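Local coordinates for lipoate-protein ligase 1 (Plasmodium falciparum, PDB 5T8U) that belongs to the lipoate-protein ligase family, joining a ligase A/B catalytic domain to a smaller C-terminal region, and here holds lipoic acid in its pocket, at residues A[291-296]-A[354-359]; A[307-310]-A[316-319]. All coordinates share one frame; numbering follows the deposited sequence.

Both contacts lie in the region of the bacterial lipoate-protein ligase C-terminus family, and each sets a helix against the antiparallel sheet of strands 280-286, 289-297 and 302-309. Contact 1 brings the end of helix 347-357 to the central strand 289-297; contact 2 brings helix 314-321 to the neighbouring outer strand 302-309. Both segments of contact 2 fall between the two segments of contact 1 along the chain, and the centres are about 11 Å apart. The strands join them directly: L291 CD2 packs 3.6 Å from I307 CG2. Neighbouring parts of the sheet thus receive two helices, with the side chain of S309 in contact 2 about 11 Å from the bound lipoic acid.

Contact 1: A[291-296]-A[354-359]; sequences LELFFN and RSWILQ
W356 and I357, in the last turn of helix 347-357, meet L291 and L293 of the central strand 289-297 through an almost wholly apolar contact. The indole reaches the strand because its CG stands anti to the backbone N (chi1 169°), sending the six-membered ring out between helix and sheet. At the ring's far end CZ3 has L293 CD1 at its edge, near the ring plane, 4.4 Å away. The same CZ3 lies 4.3 Å from L291 CB, so a single corner of the indole touches both leucines. I357 adds a second point of packing: its CD1 meets L293 CD2 at 3.8 Å, the two side chains crossing at about a right angle. L293 therefore offers one methyl to the tryptophan and the other to the isoleucine.

Among the polar atoms, L291 O comes obliquely to the indole, 4.1 Å from W356 CH2, a loose approach without a hydrogen bond. The indole N-H is used elsewhere, W356 NE1 bonding to E360 OE2 at the chain terminus, while F286 of the adjoining strand meets the ring edge-to-face. That bond and that stack would both restrict rotation of the indole. I357 also touches F339 of helix 332-341. Together these residues contribute to the apolar layer of a helix-on-sheet (alpha+beta) packing, with the C-terminal helix laid against a three-stranded antiparallel sheet.

Contact 2: A[307-310]-A[316-319]; sequences IFSD and LIDH
I317 has the most surface buried here, and from helix 314-321 it lies against both I307 and S309 on the outer strand 302-309. Its two branches divide the work. The CG2 methyl meets I307 CG2 at 4.3 Å, a branch-to-branch approach between beta-branched side chains. The longer arm, with CG1 anti to the carbonyl carbon and chi2 extended at -176°, places CD1 beside S309; the modelled separation there is too short to be reliable, so only the neighbourhood of the two groups can be taken from it.

I307 has the next largest share. Besides its CG2, it brings CD1 to within 4.1 Å of I317 O, a loose approach to the helix backbone. Its side chain also touches L320 and K321 further along the helix, and L293 on the adjacent strand, and so sits between helix and sheet.

S309 is the one polar side chain of the three. Its hydroxyl bonds to the carbonyl O of K290 on strand 289-297, with a weak hydrogen bond from C311 N as well. The buried OG is thus satisfied within the sheet and its edge. Chemically, the contact between these two segments is mainly apolar and probably rests on dispersion and burial, while D318 of the helix pairs with K69 elsewhere and the polar bonds of S309 serve the strand pairing and the turn that follows.

Contact 1: A[291-296]-A[354-359]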
loop_
_atom_site.group_PDB
_atom_site.type_symbol
_atom_site.label_atom_id
_atom_site.label_comp_id
_atom_site.label_asym_id
_atom_site.label_seq_id
_atom_site.Cartn_x
_atom_site.Cartn_y
_atom_site.Cartn_z
ATOM N N LEU A 291 -14.737 3.770 9.678
ATOM C CA LEU A 291 -15.477 4.346 8.565
ATOM C C LEU A 291 -16.121 5.645 9.021
ATOM O O LEU A 291 -16.727 5.698 10.096
ATOM C CB LEU A 291 -16.546 3.377 8.044
ATOM C CG LEU A 291 -16.151 2.536 6.828
ATOM C CD1 LEU A 291 -17.103 1.363 6.653
ATOM C CD2 LEU A 291 -16.130 3.393 5.571
ATOM N N GLU A 292 -15.977 6.684 8.199
ATOM C CA GLU A 292 -16.524 8.009 8.466
ATOM C C GLU A 292 -17.176 8.523 7.194
ATOM O O GLU A 292 -16.503 8.677 6.169
ATOM C CB GLU A 292 -15.435 8.982 8.927
ATOM C CG GLU A 292 -15.000 8.806 10.366
ATOM C CD GLU A 292 -14.062 9.904 10.824
ATOM O OE1 GLU A 292 -13.536 10.639 9.960
ATOM O OE2 GLU A 292 -13.854 10.038 12.048
ATOM N N LEU A 293 -18.475 8.796 7.265
ATOM C CA LEU A 293 -19.237 9.324 6.142
ATOM C C LEU A 293 -19.641 10.761 6.430
ATOM O O LEU A 293 -20.218 11.049 7.483
ATOM C CB LEU A 293 -20.487 8.482 5.877
ATOM C CG LEU A 293 -20.360 7.405 4.802
ATOM C CD1 LEU A 293 -19.416 6.302 5.255
ATOM C CD2 LEU A 293 -21.727 6.841 4.446
ATOM N N PHE A 294 -19.331 11.655 5.497
ATOM C CA PHE A 294 -19.816 13.027 5.516
ATOM C C PHE A 294 -20.763 13.220 4.342
ATOM O O PHE A 294 -20.467 12.785 3.226
ATOM C CB PHE A 294 -18.658 14.025 5.425
ATOM C CG PHE A 294 -17.636 13.875 6.518
ATOM C CD1 PHE A 294 -17.589 14.775 7.569
ATOM C CD2 PHE A 294 -16.723 12.835 6.491
ATOM C CE1 PHE A 294 -16.649 14.640 8.573
ATOM C CE2 PHE A 294 -15.782 12.694 7.494
ATOM C CZ PHE A 294 -15.745 13.598 8.536
ATOM N N PHE A 295 -21.906 13.860 4.584
ATOM C CA PHE A 295 -22.885 13.991 3.513
ATOM C C PHE A 295 -23.786 15.192 3.756
ATOM O O PHE A 295 -23.954 15.659 4.886
ATOM C CB PHE A 295 -23.725 12.716 3.369
ATOM C CG PHE A 295 -24.531 12.373 4.592
ATOM C CD1 PHE A 295 -24.011 11.540 5.571
ATOM C CD2 PHE A 295 -25.811 12.874 4.757
ATOM C CE1 PHE A 295 -24.753 11.221 6.693
ATOM C CE2 PHE A 295 -26.558 12.557 5.876
ATOM C CZ PHE A 295 -26.028 11.729 6.845
ATOM N N ASN A 296 -24.357 15.683 2.656
ATOM C CA ASN A 296 -25.367 16.728 2.662
ATOM C C ASN A 296 -26.634 16.192 2.010
ATOM O O ASN A 296 -26.585 15.272 1.189
ATOM C CB ASN A 296 -24.887 17.976 1.909
ATOM C CG ASN A 296 -23.553 18.483 2.412
ATOM O OD1 ASN A 296 -23.206 18.300 3.578
ATOM N ND2 ASN A 296 -22.794 19.124 1.531
ATOM N N ARG A 354 -23.907 -1.712 5.145
ATOM C CA ARG A 354 -25.276 -1.267 4.888
ATOM C C ARG A 354 -26.145 -1.466 6.123
ATOM O O ARG A 354 -26.937 -0.587 6.485
ATOM C CB ARG A 354 -25.863 -2.006 3.680
ATOM C CG ARG A 354 -26.930 -3.051 4.005
ATOM C CD ARG A 354 -27.476 -3.706 2.748
ATOM N NE ARG A 354 -28.413 -4.781 3.068
ATOM C CZ ARG A 354 -29.704 -4.605 3.336
ATOM N NH1 ARG A 354 -30.468 -5.651 3.619
ATOM N NH2 ARG A 354 -30.237 -3.391 3.325
ATOM N N SER A 355 -26.004 -2.616 6.786
ATOM C CA SER A 355 -26.714 -2.842 8.037
ATOM C C SER A 355 -26.387 -1.763 9.059
ATOM O O SER A 355 -27.206 -1.474 9.940
ATOM C CB SER A 355 -26.371 -4.224 8.589
ATOM O OG SER A 355 -26.915 -4.402 9.885
ATOM N N TRP A 356 -25.202 -1.158 8.962
ATOM C CA TRP A 356 -24.872 -0.039 9.839
ATOM C C TRP A 356 -25.555 1.248 9.386
ATOM O O TRP A 356 -26.111 1.985 10.206
ATOM C CB TRP A 356 -23.357 0.161 9.893
ATOM C CG TRP A 356 -22.974 1.444 10.554
ATOM C CD1 TRP A 356 -23.332 1.858 11.801
ATOM C CD2 TRP A 356 -22.159 2.487 10.004
ATOM N NE1 TRP A 356 -22.794 3.092 12.066
ATOM C CE2 TRP A 356 -22.069 3.501 10.978
ATOM C CE3 TRP A 356 -21.495 2.661 8.785
ATOM C CZ2 TRP A 356 -21.342 4.672 10.771
ATOM C CZ3 TRP A 356 -20.774 3.827 8.582
ATOM C CH2 TRP A 356 -20.704 4.815 9.571
ATOM N N ILE A 357 -25.519 1.535 8.083
ATOM C CA ILE A 357 -26.051 2.801 7.583
ATOM C C ILE A 357 -27.554 2.876 7.807
ATOM O O ILE A 357 -28.090 3.936 8.149
ATOM C CB ILE A 357 -25.684 2.986 6.098
ATOM C CG1 ILE A 357 -24.200 3.344 5.977
ATOM C CG2 ILE A 357 -26.563 4.065 5.445
ATOM C CD1 ILE A 357 -23.710 3.548 4.562
ATOM N N LEU A 358 -28.259 1.760 7.620
ATOM C CA LEU A 358 -29.706 1.777 7.811
ATOM C C LEU A 358 -30.112 2.053 9.252
ATOM O O LEU A 358 -31.313 2.138 9.528
ATOM C CB LEU A 358 -30.317 0.454 7.348
ATOM C CG LEU A 358 -30.112 0.089 5.875
ATOM C CD1 LEU A 358 -30.931 -1.139 5.529
ATOM C CD2 LEU A 358 -30.467 1.243 4.940
ATOM N N GLN A 359 -29.160 2.190 10.172
ATOM C CA GLN A 359 -29.450 2.580 11.545
ATOM C C GLN A 359 -29.010 4.008 11.847
ATOM O O GLN A 359 -29.095 4.440 13.001
ATOM C CB GLN A 359 -28.790 1.598 12.512
ATOM C CG GLN A 359 -29.412 0.212 12.459
ATOM C CD GLN A 359 -28.488 -0.874 12.969
ATOM O OE1 GLN A 359 -27.334 -0.619 13.315
ATOM N NE2 GLN A 359 -28.993 -2.102 13.010
#

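Contact 2: A[307-310]-A[316-319]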
loop_
_atom_site.group_PDB
_atom_site.type_symbol
_atom_site.label_atom_id
_atom_site.label_comp_id
_atom_site.label_asym_id
_atom_site.label_seq_id
_atom_site.Cartn_x
_atom_site.Cartn_y
_atom_site.Cartn_z
ATOM N N ILE A 307 -15.995 9.849 2.083
ATOM C CA ILE A 307 -15.738 8.778 3.039
ATOM C C ILE A 307 -14.261 8.793 3.399
ATOM O O ILE A 307 -13.400 8.755 2.512
ATOM C CB ILE A 307 -16.145 7.400 2.481
ATOM C CG1 ILE A 307 -17.626 7.401 2.099
ATOM C CG2 ILE A 307 -15.852 6.302 3.511
ATOM C CD1 ILE A 307 -18.127 6.099 1.488
ATOM N N PHE A 308 -13.974 8.850 4.695
ATOM C CA PHE A 308 -12.639 8.606 5.218
ATOM C C PHE A 308 -12.645 7.271 5.947
ATOM O O PHE A 308 -13.656 6.877 6.531
ATOM C CB PHE A 308 -12.194 9.719 6.169
ATOM C CG PHE A 308 -12.224 11.090 5.558
ATOM C CD1 PHE A 308 -12.495 12.202 6.338
ATOM C CD2 PHE A 308 -11.977 11.268 4.207
ATOM C CE1 PHE A 308 -12.523 13.467 5.780
ATOM C CE2 PHE A 308 -12.002 12.530 3.645
ATOM C CZ PHE A 308 -12.276 13.630 4.432
ATOM N N SER A 309 -11.519 6.562 5.909
ATOM C CA SER A 309 -11.508 5.211 6.450
ATOM C C SER A 309 -10.085 4.768 6.754
ATOM O O SER A 309 -9.106 5.412 6.368
ATOM C CB SER A 309 -12.169 4.233 5.478
ATOM O OG SER A 309 -12.174 2.913 5.994
ATOM N N ASP A 310 -10.000 3.634 7.449
ATOM C CA ASP A 310 -8.751 2.971 7.800
ATOM C C ASP A 310 -8.612 1.629 7.086
ATOM O O ASP A 310 -7.782 0.801 7.477
ATOM C CB ASP A 310 -8.693 2.778 9.317
ATOM C CG ASP A 310 -7.281 2.639 9.845
ATOM O OD1 ASP A 310 -6.400 3.409 9.411
ATOM O OD2 ASP A 310 -7.062 1.772 10.717
ATOM N N LEU A 316 -14.018 -1.530 -2.202
ATOM C CA LEU A 316 -15.248 -1.423 -1.427
ATOM C C LEU A 316 -15.573 0.032 -1.118
ATOM O O LEU A 316 -16.726 0.460 -1.237
ATOM C CB LEU A 316 -15.105 -2.242 -0.139
ATOM C CG LEU A 316 -16.213 -2.252 0.924
ATOM C CD1 LEU A 316 -16.060 -1.095 1.911
ATOM C CD2 LEU A 316 -17.604 -2.269 0.301
ATOM N N ILE A 317 -14.559 0.819 -0.755
ATOM C CA ILE A 317 -14.807 2.175 -0.276
ATOM C C ILE A 317 -15.167 3.102 -1.428
ATOM O O ILE A 317 -15.989 4.009 -1.268
ATOM C CB ILE A 317 -13.592 2.683 0.519
ATOM C CG1 ILE A 317 -13.623 2.051 1.913
ATOM C CG2 ILE A 317 -13.573 4.220 0.587
ATOM C CD1 ILE A 317 -12.555 2.526 2.840
ATOM N N ASP A 318 -14.555 2.909 -2.597
ATOM C CA ASP A 318 -14.976 3.686 -3.759
ATOM C C ASP A 318 -16.402 3.324 -4.160
ATOM O O ASP A 318 -17.219 4.210 -4.455
ATOM C CB ASP A 318 -14.009 3.464 -4.921
ATOM C CG ASP A 318 -12.658 4.112 -4.685
ATOM O OD1 ASP A 318 -12.617 5.182 -4.041
ATOM O OD2 ASP A 318 -11.639 3.554 -5.142
ATOM N N HIS A 319 -16.726 2.028 -4.157
ATOM C CA HIS A 319 -18.097 1.614 -4.427
ATOM C C HIS A 319 -19.070 2.230 -3.431
ATOM O O HIS A 319 -20.214 2.530 -3.791
ATOM C CB HIS A 319 -18.196 0.088 -4.407
ATOM C CG HIS A 319 -17.735 -0.561 -5.674
ATOM N ND1 HIS A 319 -17.037 -1.750 -5.691
ATOM C CD2 HIS A 319 -17.880 -0.192 -6.969
ATOM C CE1 HIS A 319 -16.768 -2.082 -6.941
ATOM N NE2 HIS A 319 -17.268 -1.154 -7.736
#